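Long-range contacts in peptidoglycan glycosyltransferase (Burkholderia ambifaria, PDB 5UY7), which belongs to the penicillin-binding proteins and carries a domain related in fold to the beta-lactamases: residues Pro274-Leu279 / Lys331-Met336; His284-Asn289 / Leu315-Val320. All coordinates share one frame; numbering follows the deposited sequence.

Interaction 1: residues Pro274-Leu279 / Lys331-Met336; sequences PFTVSL and KIAMTM
Thr-276 and Ala-333 bring two helices of the penicillin-binding domain within 6.3 Å between their CA atoms, Val-277 faces Ile-332, and segment 331-336 goes on into a type I turn from Ala-333 to Met-336. This is helix-to-helix packing in the helical part of a beta-lactamase-like fold, and helix 273-282 probably starts at the SxxK motif of the family. Thr-276 divides its two branches: OG1, anti to the carbonyl carbon (chi1 -61°), hydrogen-bonds Ser-381 O, which leaves CG2 anti to the backbone N and 4.1 Å from Ala-333 CB. The small alanine suits this close approach. The next residue, Val-277, meets Ile-332 CD1 through its CG2 at 4.0 Å; branched apolar groups fit a buried place that Met-437 of helix 428-442 also covers. At the other end Met-336 reaches across with its long unbranched chain, and its sulfur meets Leu-279: SD sits 3.6 Å from both CG and CD2 of Leu-279. Thr-335 ties the turn together, since its OG1 gives a 2.7 Å hydrogen bond to Ile-332 O in the carbonyl plane, beside the bond from its own N. Met-336 bends at its last torsion (chi3 -74°), which brings CE to 3.6 Å from the backbone oxygen of Thr-276.

Interaction 2: residues His284-Asn289 / Leu315-Val320; sequences HRVTPN and LTVGGV. With SO4 (sulfate ion), chain C.
Val-286 and Val-317 cross obliquely, each with its CB directed at the opposite segment, and their CG2 methyls meet at 3.8 Å. Val-317 CG2 is anti to its own carbonyl carbon, and there it also lies 3.4 Å from Thr-287 O. A short branched residue fills this place well, because Leu-281 of helix 273-282 closes over Val-286 while Met-437 covers Val-317. Beside them Thr-316 turns its CB toward Pro-288 O, and its CG2 lies against the backbone of Asn-289. Thr-316, the last residue of strand 314-316, which pairs antiparallel with 291-293, is the N-cap of helix 317-323: its OG1, between the backbone N and the carbonyl carbon (chi1 60°), accepts from Gly-319 N at 2.9 Å. Pro-288 O supplies a second acceptor at the same helix start, taking Gly-318 N at 3.3 Å with an N-H...O angle of 160°, in the carbonyl plane and on a lone pair. Thr-287, Pro-288 and Asn-289 direct their CB atoms away from the helix. On that outer side a sulfate, probably from the crystallisation liquor, accepts hydrogen bonds from Thr-287 OG1 to O4 (2.7 Å) and from Asn-289 N to O3 (3.0 Å).

All six residues that touch in interaction 1 are buried, whereas interaction 2 runs from a buried valine pair out to exposed residues and a bound sulfate. Their chemistry follows this difference: apolar branches and a methionine sulfur carry the first, while a backbone bond and a capped helix start add polar contacts to the second. The centres lie 9 Å apart, and interaction 2 is nested in the chain between the two segments of interaction 1. Helices 317-323 and 326-333 follow one another, and both lie against helix 273-282. Val-277 CG1 touches Val-317 CG1 at 3.6 Å, joining the two apolar groups, and Arg-285 NH1 probably hydrogen-bonds Thr-335 O, with Glu-340 as salt-bridge partner of its NH2.

Interaction 1: residues Pro274-Leu279 / Lys331-Met336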
ATOM      1  N   PRO A 274       2.060   3.448  -6.355  1.00 14.27           N
ATOM      2  CA  PRO A 274       0.730   3.472  -6.981  1.00 13.66           C
ATOM      3  C   PRO A 274      -0.006   4.786  -6.805  1.00 14.87           C
ATOM      4  O   PRO A 274      -0.851   5.106  -7.646  1.00 15.69           O
ATOM      5  CB  PRO A 274      -0.004   2.324  -6.281  1.00 13.77           C
ATOM      6  CG  PRO A 274       1.088   1.382  -5.936  1.00 13.83           C
ATOM      7  CD  PRO A 274       2.207   2.255  -5.490  1.00 14.60           C
ATOM      8  N   PHE A 275       0.267   5.545  -5.739  1.00 15.68           N
ATOM      9  CA  PHE A 275      -0.433   6.817  -5.565  1.00 13.85           C
ATOM     10  C   PHE A 275       0.157   7.898  -6.454  1.00 14.63           C
ATOM     11  O   PHE A 275      -0.575   8.753  -6.963  1.00 16.53           O
ATOM     12  CB  PHE A 275      -0.413   7.253  -4.095  1.00 14.82           C
ATOM     13  CG  PHE A 275      -1.220   6.351  -3.212  1.00 16.59           C
ATOM     14  CD1 PHE A 275      -2.603   6.344  -3.295  1.00 16.72           C
ATOM     15  CD2 PHE A 275      -0.599   5.477  -2.331  1.00 19.61           C
ATOM     16  CE1 PHE A 275      -3.363   5.485  -2.510  1.00 16.71           C
ATOM     17  CE2 PHE A 275      -1.354   4.616  -1.539  1.00 17.78           C
ATOM     18  CZ  PHE A 275      -2.740   4.626  -1.631  1.00 18.68           C
ATOM     19  N   THR A 276       1.478   7.884  -6.640  1.00 14.84           N
ATOM     20  CA  THR A 276       2.097   8.773  -7.620  1.00 14.72           C
ATOM     21  C   THR A 276       1.460   8.583  -8.988  1.00 16.05           C
ATOM     22  O   THR A 276       1.080   9.553  -9.659  1.00 15.92           O
ATOM     23  CB  THR A 276       3.597   8.489  -7.697  1.00 15.78           C
ATOM     24  OG1 THR A 276       4.191   8.741  -6.417  1.00 16.84           O
ATOM     25  CG2 THR A 276       4.264   9.383  -8.736  1.00 17.70           C
ATOM     26  N   VAL A 277       1.318   7.319  -9.399  1.00 14.86           N
ATOM     27  CA  VAL A 277       0.743   7.001 -10.696  1.00 14.21           C
ATOM     28  C   VAL A 277      -0.743   7.324 -10.709  1.00 15.76           C
ATOM     29  O   VAL A 277      -1.249   7.913 -11.676  1.00 15.22           O
ATOM     30  CB  VAL A 277       1.018   5.526 -11.040  1.00 13.70           C
ATOM     31  CG1 VAL A 277       0.126   5.065 -12.186  1.00 17.27           C
ATOM     32  CG2 VAL A 277       2.487   5.342 -11.382  1.00 15.60           C
ATOM     33  N   SER A 278      -1.470   6.970  -9.636  1.00 14.87           N
ATOM     34  CA  SER A 278      -2.895   7.291  -9.570  1.00 15.00           C
ATOM     35  C   SER A 278      -3.140   8.776  -9.813  1.00 14.96           C
ATOM     36  O   SER A 278      -4.026   9.155 -10.590  1.00 15.84           O
ATOM     37  CB  SER A 278      -3.477   6.891  -8.213  1.00 15.10           C
ATOM     38  OG  SER A 278      -3.508   5.486  -8.043  1.00 15.43           O
ATOM     39  N   LEU A 279      -2.375   9.635  -9.139  1.00 13.36           N
ATOM     40  CA  LEU A 279      -2.628  11.066  -9.275  1.00 13.62           C
ATOM     41  C   LEU A 279      -2.329  11.556 -10.687  1.00 16.37           C
ATOM     42  O   LEU A 279      -3.103  12.334 -11.250  1.00 16.93           O
ATOM     43  CB  LEU A 279      -1.802  11.851  -8.249  1.00 15.83           C
ATOM     44  CG  LEU A 279      -2.056  13.359  -8.248  1.00 17.15           C
ATOM     45  CD1 LEU A 279      -3.511  13.688  -7.914  1.00 18.64           C
ATOM     46  CD2 LEU A 279      -1.095  14.035  -7.273  1.00 18.08           C
ATOM     47  N   LYS A 331       9.898  10.555 -12.747  1.00 18.51           N
ATOM     48  CA  LYS A 331       9.584  11.296 -13.965  1.00 17.56           C
ATOM     49  C   LYS A 331       8.090  11.567 -14.066  1.00 19.55           C
ATOM     50  O   LYS A 331       7.677  12.640 -14.530  1.00 21.07           O
ATOM     51  CB  LYS A 331      10.101  10.544 -15.195  1.00 19.12           C
ATOM     52  CG  LYS A 331      11.635  10.532 -15.261  1.00 21.17           C
ATOM     53  CD  LYS A 331      12.127  10.039 -16.600  1.00 23.73           C
ATOM     54  CE  LYS A 331      13.640  10.083 -16.666  1.00 28.88           C
ATOM     55  NZ  LYS A 331      14.090   9.887 -18.063  1.00 31.15           N
ATOM     56  N   ILE A 332       7.267  10.619 -13.615  1.00 18.43           N
ATOM     57  CA  ILE A 332       5.829  10.849 -13.557  1.00 16.10           C
ATOM     58  C   ILE A 332       5.510  11.943 -12.543  1.00 17.37           C
ATOM     59  O   ILE A 332       4.700  12.840 -12.807  1.00 18.84           O
ATOM     60  CB  ILE A 332       5.113   9.525 -13.241  1.00 17.84           C
ATOM     61  CG1 ILE A 332       5.241   8.574 -14.433  1.00 17.10           C
ATOM     62  CG2 ILE A 332       3.665   9.766 -12.891  1.00 17.59           C
ATOM     63  CD1 ILE A 332       4.753   7.136 -14.110  1.00 16.66           C
ATOM     64  N   ALA A 333       6.171  11.913 -11.382  1.00 15.53           N
ATOM     65  CA  ALA A 333       5.945  12.951 -10.382  1.00 19.16           C
ATOM     66  C   ALA A 333       6.292  14.335 -10.911  1.00 21.87           C
ATOM     67  O   ALA A 333       5.656  15.322 -10.522  1.00 21.60           O
ATOM     68  CB  ALA A 333       6.770  12.662  -9.125  1.00 18.37           C
ATOM     69  N   MET A 334       7.291  14.435 -11.790  1.00 19.41           N
ATOM     70  CA  MET A 334       7.698  15.745 -12.287  1.00 20.39           C
ATOM     71  C   MET A 334       6.681  16.370 -13.239  1.00 24.44           C
ATOM     72  O   MET A 334       6.822  17.552 -13.566  1.00 27.92           O
ATOM     73  CB  MET A 334       9.072  15.640 -12.956  1.00 23.61           C
ATOM     74  CG  MET A 334      10.202  15.301 -11.985  1.00 28.85           C
ATOM     75  SD  MET A 334      10.464  16.555 -10.706  1.00 37.31           S
ATOM     76  CE  MET A 334       9.697  15.783  -9.292  1.00 25.88           C
ATOM     77  N   THR A 335       5.666  15.619 -13.674  1.00 21.76           N
ATOM     78  CA  THR A 335       4.554  16.195 -14.414  1.00 22.90           C
ATOM     79  C   THR A 335       3.549  16.889 -13.510  1.00 23.06           C
ATOM     80  O   THR A 335       2.573  17.446 -14.017  1.00 23.79           O
ATOM     81  CB  THR A 335       3.821  15.124 -15.240  1.00 22.25           C
ATOM     82  OG1 THR A 335       3.060  14.276 -14.373  1.00 21.66           O
ATOM     83  CG2 THR A 335       4.804  14.276 -16.040  1.00 22.03           C
ATOM     84  N   MET A 336       3.760  16.874 -12.194  1.00 21.16           N
ATOM     85  CA  MET A 336       2.799  17.427 -11.251  1.00 21.16           C
ATOM     86  C   MET A 336       3.467  18.464 -10.360  1.00 23.87           C
ATOM     87  O   MET A 336       4.694  18.547 -10.276  1.00 23.78           O
ATOM     88  CB  MET A 336       2.165  16.302 -10.421  1.00 19.01           C
ATOM     89  CG  MET A 336       1.430  15.312 -11.316  1.00 19.37           C
ATOM     90  SD  MET A 336       0.727  13.943 -10.392  1.00 19.43           S
ATOM     91  CE  MET A 336       2.193  12.993 -10.021  1.00 18.19           C
TER

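Interaction 2: residues His284-Asn289 / Leu315-Val320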
ATOM      1  N   HIS A 284      -4.820  13.574 -15.660  1.00 20.04           N
ATOM      2  CA  HIS A 284      -4.685  13.441 -17.108  1.00 22.68           C
ATOM      3  C   HIS A 284      -3.288  13.812 -17.598  1.00 24.01           C
ATOM      4  O   HIS A 284      -3.111  14.138 -18.775  1.00 27.54           O
ATOM      5  CB  HIS A 284      -5.752  14.268 -17.845  1.00 23.15           C
ATOM      6  CG  HIS A 284      -7.139  14.070 -17.308  1.00 30.20           C
ATOM      7  ND1 HIS A 284      -7.789  12.855 -17.357  1.00 39.03           N
ATOM      8  CD2 HIS A 284      -7.993  14.929 -16.700  1.00 43.32           C
ATOM      9  CE1 HIS A 284      -8.986  12.975 -16.810  1.00 40.06           C
ATOM     10  NE2 HIS A 284      -9.135  14.223 -16.402  1.00 41.43           N
ATOM     11  N   ARG A 285      -2.278  13.757 -16.718  1.00 18.95           N
ATOM     12  CA  ARG A 285      -0.908  14.043 -17.145  1.00 17.32           C
ATOM     13  C   ARG A 285      -0.311  12.889 -17.941  1.00 18.23           C
ATOM     14  O   ARG A 285       0.506  13.111 -18.846  1.00 22.11           O
ATOM     15  CB  ARG A 285      -0.018  14.343 -15.932  1.00 18.79           C
ATOM     16  CG  ARG A 285      -0.512  15.485 -15.056  1.00 20.49           C
ATOM     17  CD  ARG A 285      -0.353  16.858 -15.728  1.00 21.86           C
ATOM     18  NE  ARG A 285      -1.353  17.770 -15.178  1.00 22.73           N
ATOM     19  CZ  ARG A 285      -1.235  18.366 -13.997  1.00 25.33           C
ATOM     20  NH1 ARG A 285      -0.137  18.186 -13.278  1.00 21.32           N
ATOM     21  NH2 ARG A 285      -2.209  19.135 -13.532  1.00 25.69           N
ATOM     22  N   VAL A 286      -0.686  11.660 -17.602  1.00 19.50           N
ATOM     23  CA  VAL A 286      -0.254  10.466 -18.312  1.00 17.41           C
ATOM     24  C   VAL A 286      -1.464   9.560 -18.470  1.00 20.22           C
ATOM     25  O   VAL A 286      -2.501   9.751 -17.831  1.00 18.34           O
ATOM     26  CB  VAL A 286       0.870   9.695 -17.583  1.00 16.89           C
ATOM     27  CG1 VAL A 286       2.063  10.594 -17.297  1.00 20.32           C
ATOM     28  CG2 VAL A 286       0.346   9.094 -16.279  1.00 17.79           C
ATOM     29  N   THR A 287      -1.305   8.550 -19.316  1.00 20.81           N
ATOM     30  CA  THR A 287      -2.269   7.466 -19.462  1.00 20.30           C
ATOM     31  C   THR A 287      -1.543   6.166 -19.150  1.00 17.92           C
ATOM     32  O   THR A 287      -0.307   6.164 -19.062  1.00 19.19           O
ATOM     33  CB  THR A 287      -2.834   7.428 -20.875  1.00 23.94           C
ATOM     34  OG1 THR A 287      -1.764   7.144 -21.786  1.00 24.96           O
ATOM     35  CG2 THR A 287      -3.495   8.752 -21.218  1.00 26.45           C
ATOM     36  N   PRO A 288      -2.245   5.038 -19.004  1.00 17.61           N
ATOM     37  CA  PRO A 288      -1.528   3.799 -18.670  1.00 16.55           C
ATOM     38  C   PRO A 288      -0.483   3.395 -19.693  1.00 17.72           C
ATOM     39  O   PRO A 288       0.505   2.743 -19.328  1.00 18.81           O
ATOM     40  CB  PRO A 288      -2.656   2.761 -18.574  1.00 18.04           C
ATOM     41  CG  PRO A 288      -3.861   3.565 -18.178  1.00 18.76           C
ATOM     42  CD  PRO A 288      -3.709   4.860 -18.927  1.00 23.17           C
ATOM     43  N   ASN A 289      -0.648   3.765 -20.964  1.00 17.63           N
ATOM     44  CA  ASN A 289       0.324   3.362 -21.971  1.00 18.12           C
ATOM     45  C   ASN A 289       1.281   4.478 -22.369  1.00 19.79           C
ATOM     46  O   ASN A 289       2.026   4.315 -23.340  1.00 21.89           O
ATOM     47  CB  ASN A 289      -0.388   2.815 -23.208  1.00 23.39           C
ATOM     48  CG  ASN A 289      -1.150   1.551 -22.911  1.00 32.78           C
ATOM     49  OD1 ASN A 289      -2.340   1.441 -23.209  1.00 43.75           O
ATOM     50  ND2 ASN A 289      -0.474   0.593 -22.295  1.00 26.28           N
ATOM     51  N   LEU A 315       9.551   2.053 -20.339  1.00 21.31           N
ATOM     52  CA  LEU A 315       8.419   1.404 -19.698  1.00 18.50           C
ATOM     53  C   LEU A 315       7.147   2.176 -20.014  1.00 20.55           C
ATOM     54  O   LEU A 315       7.180   3.389 -20.233  1.00 24.63           O
ATOM     55  CB  LEU A 315       8.591   1.339 -18.174  1.00 19.72           C
ATOM     56  CG  LEU A 315       9.798   0.563 -17.644  1.00 19.24           C
ATOM     57  CD1 LEU A 315       9.905   0.705 -16.129  1.00 17.95           C
ATOM     58  CD2 LEU A 315       9.681  -0.898 -18.065  1.00 23.71           C
ATOM     59  N   THR A 316       6.023   1.473 -20.033  1.00 18.43           N
ATOM     60  CA  THR A 316       4.770   2.204 -19.916  1.00 16.44           C
ATOM     61  C   THR A 316       4.588   2.644 -18.471  1.00 17.84           C
ATOM     62  O   THR A 316       5.290   2.193 -17.565  1.00 19.67           O
ATOM     63  CB  THR A 316       3.576   1.343 -20.315  1.00 20.85           C
ATOM     64  OG1 THR A 316       3.529   0.200 -19.446  1.00 20.26           O
ATOM     65  CG2 THR A 316       3.686   0.884 -21.767  1.00 21.31           C
ATOM     66  N   VAL A 317       3.608   3.525 -18.251  1.00 17.37           N
ATOM     67  CA  VAL A 317       3.251   3.889 -16.882  1.00 14.63           C
ATOM     68  C   VAL A 317       2.884   2.643 -16.086  1.00 16.34           C
ATOM     69  O   VAL A 317       3.284   2.492 -14.928  1.00 16.77           O
ATOM     70  CB  VAL A 317       2.113   4.926 -16.898  1.00 16.57           C
ATOM     71  CG1 VAL A 317       1.471   5.054 -15.506  1.00 15.95           C
ATOM     72  CG2 VAL A 317       2.650   6.268 -17.363  1.00 17.48           C
ATOM     73  N   GLY A 318       2.156   1.710 -16.704  1.00 17.99           N
ATOM     74  CA  GLY A 318       1.883   0.448 -16.031  1.00 18.62           C
ATOM     75  C   GLY A 318       3.156  -0.311 -15.705  1.00 20.58           C
ATOM     76  O   GLY A 318       3.294  -0.879 -14.614  1.00 19.95           O
ATOM     77  N   GLY A 319       4.114  -0.302 -16.638  1.00 17.48           N
ATOM     78  CA  GLY A 319       5.395  -0.950 -16.393  1.00 18.27           C
ATOM     79  C   GLY A 319       6.176  -0.319 -15.258  1.00 19.98           C
ATOM     80  O   GLY A 319       6.944  -1.002 -14.572  1.00 19.88           O
ATOM     81  N   VAL A 320       5.993   0.984 -15.038  1.00 17.06           N
ATOM     82  CA  VAL A 320       6.655   1.645 -13.915  1.00 16.49           C
ATOM     83  C   VAL A 320       6.191   1.046 -12.594  1.00 17.77           C
ATOM     84  O   VAL A 320       6.991   0.846 -11.675  1.00 18.59           O
ATOM     85  CB  VAL A 320       6.426   3.170 -13.974  1.00 16.66           C
ATOM     86  CG1 VAL A 320       6.807   3.832 -12.654  1.00 20.32           C
ATOM     87  CG2 VAL A 320       7.229   3.768 -15.118  1.00 19.49           C
TER
HETATM   88  S   SO4 C 702      -3.616   4.886 -23.643  1.00 42.89           S
HETATM   89  O1  SO4 C 702      -4.979   5.400 -23.545  1.00 54.08           O
HETATM   90  O2  SO4 C 702      -3.549   3.828 -24.649  1.00 44.71           O
HETATM   91  O3  SO4 C 702      -3.220   4.334 -22.348  1.00 46.74           O
HETATM   92  O4  SO4 C 702      -2.717   5.974 -24.022  1.00 47.07           O